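Endo-arabinase (Bacteroides thetaiotaomicron, PDB 5C0P) probably hydrolyses glycosidic bonds in L-arabinan as a metal-binding member of glycoside hydrolase family 43. Local coordinates at residues A[225-236]-A[249-260]. Residues are numbered along the deposited sequence; the frame is centred on the assembly and turned at random.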
ATOM      1  N   ARG A 225     -17.359   3.913  -4.147  1.00 12.25           N
ATOM      2  CA  ARG A 225     -18.147   3.891  -5.382  1.00 15.25           C
ATOM      3  C   ARG A 225     -19.362   4.789  -5.291  1.00 14.85           C
ATOM      4  O   ARG A 225     -20.041   4.813  -4.263  1.00 16.32           O
ATOM      5  CB  ARG A 225     -18.660   2.477  -5.667  1.00 17.66           C
ATOM      6  CG  ARG A 225     -17.587   1.440  -5.792  1.00 24.21           C
ATOM      7  CD  ARG A 225     -18.035   0.294  -6.683  1.00 24.27           C
ATOM      8  NE  ARG A 225     -19.215  -0.433  -6.209  1.00 20.03           N
ATOM      9  CZ  ARG A 225     -19.588  -1.601  -6.722  1.00 22.41           C
ATOM     10  NH1 ARG A 225     -18.861  -2.142  -7.691  1.00 22.18           N
ATOM     11  NH2 ARG A 225     -20.663  -2.234  -6.270  1.00 24.90           N
ATOM     12  N   LYS A 226     -19.673   5.475  -6.387  1.00 12.84           N
ATOM     13  CA  LYS A 226     -20.844   6.344  -6.429  1.00 13.74           C
ATOM     14  C   LYS A 226     -22.168   5.583  -6.451  1.00 17.77           C
ATOM     15  O   LYS A 226     -23.178   6.085  -5.954  1.00 20.15           O
ATOM     16  CB  LYS A 226     -20.770   7.324  -7.605  1.00 18.07           C
ATOM     17  CG  LYS A 226     -20.932   6.700  -8.974  1.00 22.33           C
ATOM     18  CD  LYS A 226     -20.696   7.733 -10.065  1.00 24.11           C
ATOM     19  CE  LYS A 226     -20.998   7.152 -11.435  1.00 30.51           C
ATOM     20  NZ  LYS A 226     -20.532   8.053 -12.525  1.00 31.48           N
ATOM     21  N   THR A 227     -22.163   4.368  -6.995  1.00 16.71           N
ATOM     22  CA  THR A 227     -23.415   3.611  -7.129  1.00 16.25           C
ATOM     23  C   THR A 227     -23.996   3.173  -5.782  1.00 19.60           C
ATOM     24  O   THR A 227     -25.198   3.289  -5.557  1.00 22.30           O
ATOM     25  CB  THR A 227     -23.237   2.343  -7.998  1.00 20.93           C
ATOM     26  OG1 THR A 227     -22.179   1.546  -7.462  1.00 24.03           O
ATOM     27  CG2 THR A 227     -22.921   2.694  -9.440  1.00 21.83           C
ATOM     28  N   ASP A 228     -23.145   2.667  -4.892  1.00 17.38           N
ATOM     29  CA  ASP A 228     -23.622   2.053  -3.650  1.00 16.33           C
ATOM     30  C   ASP A 228     -22.808   2.395  -2.400  1.00 17.13           C
ATOM     31  O   ASP A 228     -23.096   1.891  -1.311  1.00 18.73           O
ATOM     32  CB  ASP A 228     -23.712   0.527  -3.800  1.00 18.80           C
ATOM     33  CG  ASP A 228     -22.400  -0.103  -4.271  1.00 21.55           C
ATOM     34  OD1 ASP A 228     -21.333   0.551  -4.193  1.00 18.27           O
ATOM     35  OD2 ASP A 228     -22.431  -1.270  -4.711  1.00 22.64           O
ATOM     36  N   GLY A 229     -21.792   3.234  -2.551  1.00 15.00           N
ATOM     37  CA  GLY A 229     -21.016   3.689  -1.406  1.00 16.06           C
ATOM     38  C   GLY A 229     -19.994   2.687  -0.901  1.00 16.33           C
ATOM     39  O   GLY A 229     -19.345   2.914   0.123  1.00 17.11           O
ATOM     40  N   LYS A 230     -19.845   1.570  -1.607  1.00 12.36           N
ATOM     41  CA  LYS A 230     -18.846   0.565  -1.222  1.00 12.48           C
ATOM     42  C   LYS A 230     -17.409   1.017  -1.445  1.00 12.79           C
ATOM     43  O   LYS A 230     -17.097   1.726  -2.399  1.00 12.65           O
ATOM     44  CB  LYS A 230     -19.068  -0.744  -1.979  1.00 14.93           C
ATOM     45  CG  LYS A 230     -20.263  -1.543  -1.499  1.00 16.10           C
ATOM     46  CD  LYS A 230     -20.452  -2.788  -2.346  1.00 19.41           C
ATOM     47  CE  LYS A 230     -21.633  -3.604  -1.856  1.00 25.61           C
ATOM     48  NZ  LYS A 230     -21.983  -4.679  -2.821  1.00 32.26           N
ATOM     49  N   TYR A 231     -16.524   0.578  -0.558  1.00 12.64           N
ATOM     50  CA  TYR A 231     -15.099   0.724  -0.774  1.00  9.82           C
ATOM     51  C   TYR A 231     -14.763  -0.205  -1.927  1.00  9.82           C
ATOM     52  O   TYR A 231     -15.398  -1.262  -2.082  1.00 11.51           O
ATOM     53  CB  TYR A 231     -14.376   0.271   0.482  1.00 11.31           C
ATOM     54  CG  TYR A 231     -12.924   0.674   0.625  1.00 12.13           C
ATOM     55  CD1 TYR A 231     -12.508   1.984   0.415  1.00 11.20           C
ATOM     56  CD2 TYR A 231     -11.977  -0.261   1.032  1.00 10.55           C
ATOM     57  CE1 TYR A 231     -11.165   2.341   0.591  1.00 11.09           C
ATOM     58  CE2 TYR A 231     -10.649   0.084   1.220  1.00 11.85           C
ATOM     59  CZ  TYR A 231     -10.247   1.377   0.986  1.00 10.48           C
ATOM     60  OH  TYR A 231      -8.928   1.711   1.185  1.00 11.61           O
ATOM     61  N   ALA A 232     -13.788   0.170  -2.744  1.00 10.58           N
ATOM     62  CA  ALA A 232     -13.502  -0.610  -3.944  1.00 10.41           C
ATOM     63  C   ALA A 232     -12.089  -0.423  -4.431  1.00 11.45           C
ATOM     64  O   ALA A 232     -11.376   0.495  -3.998  1.00 12.40           O
ATOM     65  CB  ALA A 232     -14.481  -0.243  -5.059  1.00 12.07           C
ATOM     66  N   ILE A 233     -11.698  -1.313  -5.341  1.00 10.11           N
ATOM     67  CA  ILE A 233     -10.415  -1.245  -6.022  1.00 10.97           C
ATOM     68  C   ILE A 233     -10.665  -0.746  -7.435  1.00 10.68           C
ATOM     69  O   ILE A 233     -11.483  -1.326  -8.179  1.00 11.32           O
ATOM     70  CB  ILE A 233      -9.773  -2.640  -6.126  1.00  9.81           C
ATOM     71  CG1 ILE A 233      -9.709  -3.310  -4.747  1.00 10.83           C
ATOM     72  CG2 ILE A 233      -8.391  -2.537  -6.774  1.00 10.44           C
ATOM     73  CD1 ILE A 233      -9.454  -4.817  -4.825  1.00 13.19           C
ATOM     74  N   GLY A 234      -9.989   0.341  -7.796  1.00 10.61           N
ATOM     75  CA  GLY A 234     -10.025   0.831  -9.160  1.00 10.52           C
ATOM     76  C   GLY A 234      -8.682   0.584  -9.814  1.00 11.06           C
ATOM     77  O   GLY A 234      -7.675   0.307  -9.133  1.00  9.23           O
ATOM     78  N   GLN A 235      -8.658   0.646 -11.137  1.00 11.24           N
ATOM     79  CA  GLN A 235      -7.394   0.526 -11.847  1.00 11.51           C
ATOM     80  C   GLN A 235      -7.257   1.637 -12.874  1.00 10.75           C
ATOM     81  O   GLN A 235      -8.254   2.168 -13.372  1.00 11.87           O
ATOM     82  CB  GLN A 235      -7.253  -0.852 -12.513  1.00 11.54           C
ATOM     83  CG  GLN A 235      -8.207  -1.110 -13.663  1.00 12.87           C
ATOM     84  CD  GLN A 235      -8.011  -2.484 -14.284  1.00 13.35           C
ATOM     85  OE1 GLN A 235      -6.886  -2.996 -14.356  1.00 14.08           O
ATOM     86  NE2 GLN A 235      -9.103  -3.090 -14.735  1.00 14.53           N
ATOM     87  N   ALA A 236      -6.011   2.001 -13.151  1.00 11.07           N
ATOM     88  CA  ALA A 236      -5.693   2.978 -14.183  1.00 10.60           C
ATOM     89  C   ALA A 236      -4.504   2.461 -14.961  1.00 11.96           C
ATOM     90  O   ALA A 236      -3.675   1.729 -14.418  1.00 13.59           O
ATOM     91  CB  ALA A 236      -5.376   4.327 -13.567  1.00 11.11           C
ATOM     92  N   GLN A 249      -8.159   6.126 -16.320  1.00 12.51           N
ATOM     93  CA  GLN A 249      -8.972   5.381 -15.359  1.00 10.56           C
ATOM     94  C   GLN A 249      -9.940   4.432 -16.052  1.00 13.82           C
ATOM     95  O   GLN A 249     -10.634   4.820 -16.994  1.00 13.67           O
ATOM     96  CB  GLN A 249      -9.777   6.341 -14.481  1.00 10.97           C
ATOM     97  CG  GLN A 249      -8.940   7.429 -13.811  1.00 12.52           C
ATOM     98  CD  GLN A 249      -7.991   6.877 -12.774  1.00 15.01           C
ATOM     99  OE1 GLN A 249      -8.259   5.849 -12.144  1.00 13.98           O
ATOM    100  NE2 GLN A 249      -6.865   7.564 -12.581  1.00 13.21           N
ATOM    101  N   GLU A 250     -10.006   3.194 -15.574  1.00 10.86           N
ATOM    102  CA  GLU A 250     -11.022   2.270 -16.050  1.00 14.09           C
ATOM    103  C   GLU A 250     -12.331   2.612 -15.361  1.00 12.70           C
ATOM    104  O   GLU A 250     -12.340   2.974 -14.191  1.00 14.62           O
ATOM    105  CB  GLU A 250     -10.615   0.831 -15.760  1.00 14.96           C
ATOM    106  CG  GLU A 250      -9.599   0.292 -16.734  1.00 13.18           C
ATOM    107  CD  GLU A 250     -10.140   0.235 -18.145  1.00 18.44           C
ATOM    108  OE1 GLU A 250     -11.175  -0.431 -18.367  1.00 20.35           O
ATOM    109  OE2 GLU A 250      -9.540   0.863 -19.039  1.00 19.95           O
ATOM    110  N   PRO A 251     -13.443   2.511 -16.095  1.00 13.44           N
ATOM    111  CA  PRO A 251     -14.726   2.976 -15.560  1.00 15.90           C
ATOM    112  C   PRO A 251     -15.330   2.039 -14.517  1.00 17.66           C
ATOM    113  O   PRO A 251     -16.189   2.489 -13.760  1.00 18.49           O
ATOM    114  CB  PRO A 251     -15.625   3.041 -16.802  1.00 14.53           C
ATOM    115  CG  PRO A 251     -14.986   2.091 -17.785  1.00 17.61           C
ATOM    116  CD  PRO A 251     -13.514   2.206 -17.536  1.00 14.06           C
ATOM    117  N   GLU A 252     -14.907   0.778 -14.481  1.00 14.37           N
ATOM    118  CA  GLU A 252     -15.495  -0.190 -13.550  1.00 17.05           C
ATOM    119  C   GLU A 252     -14.490  -0.606 -12.485  1.00 14.92           C
ATOM    120  O   GLU A 252     -13.297  -0.759 -12.778  1.00 14.76           O
ATOM    121  CB  GLU A 252     -15.991  -1.438 -14.287  1.00 20.18           C
ATOM    122  CG  GLU A 252     -16.865  -1.161 -15.506  1.00 26.63           C
ATOM    123  CD  GLU A 252     -18.183  -0.485 -15.165  1.00 39.65           C
ATOM    124  OE1 GLU A 252     -18.623  -0.575 -13.997  1.00 46.85           O
ATOM    125  OE2 GLU A 252     -18.784   0.134 -16.070  1.00 43.44           O
ATOM    126  N   THR A 253     -14.969  -0.805 -11.259  1.00 14.50           N
ATOM    127  CA  THR A 253     -14.103  -1.313 -10.201  1.00 13.24           C
ATOM    128  C   THR A 253     -13.837  -2.800 -10.408  1.00 13.86           C
ATOM    129  O   THR A 253     -14.590  -3.480 -11.107  1.00 15.34           O
ATOM    130  CB  THR A 253     -14.694  -1.075  -8.795  1.00 14.96           C
ATOM    131  OG1 THR A 253     -15.924  -1.792  -8.652  1.00 14.67           O
ATOM    132  CG2 THR A 253     -14.955   0.405  -8.570  1.00 16.92           C
ATOM    133  N   LEU A 254     -12.763  -3.299  -9.807  1.00 13.83           N
ATOM    134  CA  LEU A 254     -12.441  -4.719  -9.912  1.00 13.75           C
ATOM    135  C   LEU A 254     -13.432  -5.568  -9.129  1.00 17.38           C
ATOM    136  O   LEU A 254     -13.644  -6.736  -9.446  1.00 17.48           O
ATOM    137  CB  LEU A 254     -11.039  -4.998  -9.381  1.00 14.93           C
ATOM    138  CG  LEU A 254      -9.838  -4.889 -10.317  1.00 20.93           C
ATOM    139  CD1 LEU A 254      -9.702  -3.505 -10.893  1.00 25.51           C
ATOM    140  CD2 LEU A 254      -8.581  -5.284  -9.575  1.00 17.37           C
ATOM    141  N   ASN A 255     -14.022  -4.978  -8.090  1.00 14.72           N
ATOM    142  CA  ASN A 255     -14.744  -5.750  -7.083  1.00 13.81           C
ATOM    143  C   ASN A 255     -16.014  -5.062  -6.598  1.00 13.54           C
ATOM    144  O   ASN A 255     -16.152  -3.841  -6.732  1.00 14.59           O
ATOM    145  CB  ASN A 255     -13.821  -6.018  -5.889  1.00 12.42           C
ATOM    146  CG  ASN A 255     -13.339  -4.737  -5.225  1.00 15.08           C
ATOM    147  OD1 ASN A 255     -13.072  -3.727  -5.892  1.00 13.21           O
ATOM    148  ND2 ASN A 255     -13.236  -4.766  -3.904  1.00 12.51           N
ATOM    149  N   SER A 256     -16.928  -5.848  -6.029  1.00 14.36           N
ATOM    150  CA  SER A 256     -18.174  -5.335  -5.480  1.00 14.53           C
ATOM    151  C   SER A 256     -18.401  -5.853  -4.074  1.00 13.53           C
ATOM    152  O   SER A 256     -19.534  -5.871  -3.588  1.00 16.76           O
ATOM    153  CB  SER A 256     -19.350  -5.735  -6.367  1.00 18.30           C
ATOM    154  OG  SER A 256     -19.295  -5.047  -7.603  1.00 24.74           O
ATOM    155  N   ASP A 257     -17.323  -6.267  -3.415  1.00 12.96           N
ATOM    156  CA  ASP A 257     -17.427  -6.840  -2.081  1.00 14.02           C
ATOM    157  C   ASP A 257     -17.064  -5.881  -0.936  1.00 13.03           C
ATOM    158  O   ASP A 257     -16.802  -6.329   0.182  1.00 13.85           O
ATOM    159  CB  ASP A 257     -16.589  -8.123  -1.984  1.00 13.39           C
ATOM    160  CG  ASP A 257     -15.134  -7.906  -2.333  1.00 14.02           C
ATOM    161  OD1 ASP A 257     -14.735  -6.744  -2.544  1.00 13.44           O
ATOM    162  OD2 ASP A 257     -14.387  -8.913  -2.377  1.00 15.95           O
ATOM    163  N   ASP A 258     -17.075  -4.575  -1.218  1.00 12.45           N
ATOM    164  CA  ASP A 258     -16.772  -3.547  -0.215  1.00 11.52           C
ATOM    165  C   ASP A 258     -15.341  -3.710   0.279  1.00 12.90           C
ATOM    166  O   ASP A 258     -15.026  -3.389   1.421  1.00 14.66           O
ATOM    167  CB  ASP A 258     -17.781  -3.610   0.952  1.00 12.95           C
ATOM    168  CG  ASP A 258     -17.700  -2.408   1.880  1.00 15.70           C
ATOM    169  OD1 ASP A 258     -17.564  -1.280   1.376  1.00 14.61           O
ATOM    170  OD2 ASP A 258     -17.790  -2.593   3.123  1.00 14.27           O
ATOM    171  N   GLY A 259     -14.470  -4.199  -0.599  1.00 12.44           N
ATOM    172  CA  GLY A 259     -13.082  -4.421  -0.246  1.00 10.73           C
ATOM    173  C   GLY A 259     -12.123  -3.460  -0.915  1.00  9.27           C
ATOM    174  O   GLY A 259     -12.439  -2.860  -1.943  1.00 10.59           O
ATOM    175  N   GLY A 260     -10.928  -3.313  -0.353  1.00  7.87           N
ATOM    176  CA  GLY A 260      -9.943  -2.447  -0.980  1.00  8.94           C
ATOM    177  C   GLY A 260      -8.578  -2.482  -0.329  1.00 10.24           C
ATOM    178  O   GLY A 260      -8.281  -3.363   0.483  1.00  9.68           O
TER
HETATM  179  O   HOH W   1     -18.579   1.189   2.469  1.00 25.09           O
HETATM  180  O   HOH W   2     -16.475  -3.118  -3.721  1.00 14.07           O
HETATM  181  O   HOH W   3      -9.926   3.741 -11.628  1.00 11.49           O
HETATM  182  O   HOH W   4     -11.281   1.062 -12.320  1.00 12.23           O
HETATM  183  O   HOH W   5     -11.901  -2.538 -14.412  1.00 17.98           O
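Leu254 N bonds to Ile233 O (2.9 Å) and Glu250 N to Gln235 O (3.0 Å), the latter next to the antiparallel non-hydrogen-bonded pair Ala236-Gln249, so that loop 250-259 runs along strand 231-238. Further along, side chains replace the missing strand: Asn255 OD1 takes Ile233 N on a lone pair (2.8 Å, N-H...O 165°), and Asp258 OD1 takes Tyr231 N nearly end-on (2.9 Å). Asn255 ND2 is gripped by Gly259 O and Asp257 OD1, which fixes the rotation of the amide. Water 4 accepts from Gln235 N and lies within bonding distance of Glu250 O and Glu252 O, where the loop bulges outward; water 2 joins Tyr231 O to Asn255 O and Asp258 N.

At the turn, Arg225 holds Asp228 side-on through NE and NH2, while its NH1 bonds to Ser256 OG (2.9 Å), which lies 24° out of the guanidinium plane. The bend at chi3 (-61°) turns the guanidinium toward Asp228 and Ser256, while CD rests against Thr253 CG2. Lys230, extended beyond CG, reaches Ser256 O with NZ (2.8 Å).

Apolar contacts fill in between: Ala232 CB meets Thr253 CG2 (3.6 Å), Ile233 CG2 meets Leu254 CD2, and the aliphatic parts of Gln235 and Glu250 lie side by side. The Tyr231 ring presses CE2 on Gly260 CA (3.4 Å).

The loop thus continues from the short edge strand 248-249 along strand 231-238 of a four-stranded antiparallel sheet, a blade of the five-bladed beta-propeller of family 43, and leads into strand 260-266, which carries the magnesium ligand His261 beside Tyr231, whose OH bonds to Asp205 OD2.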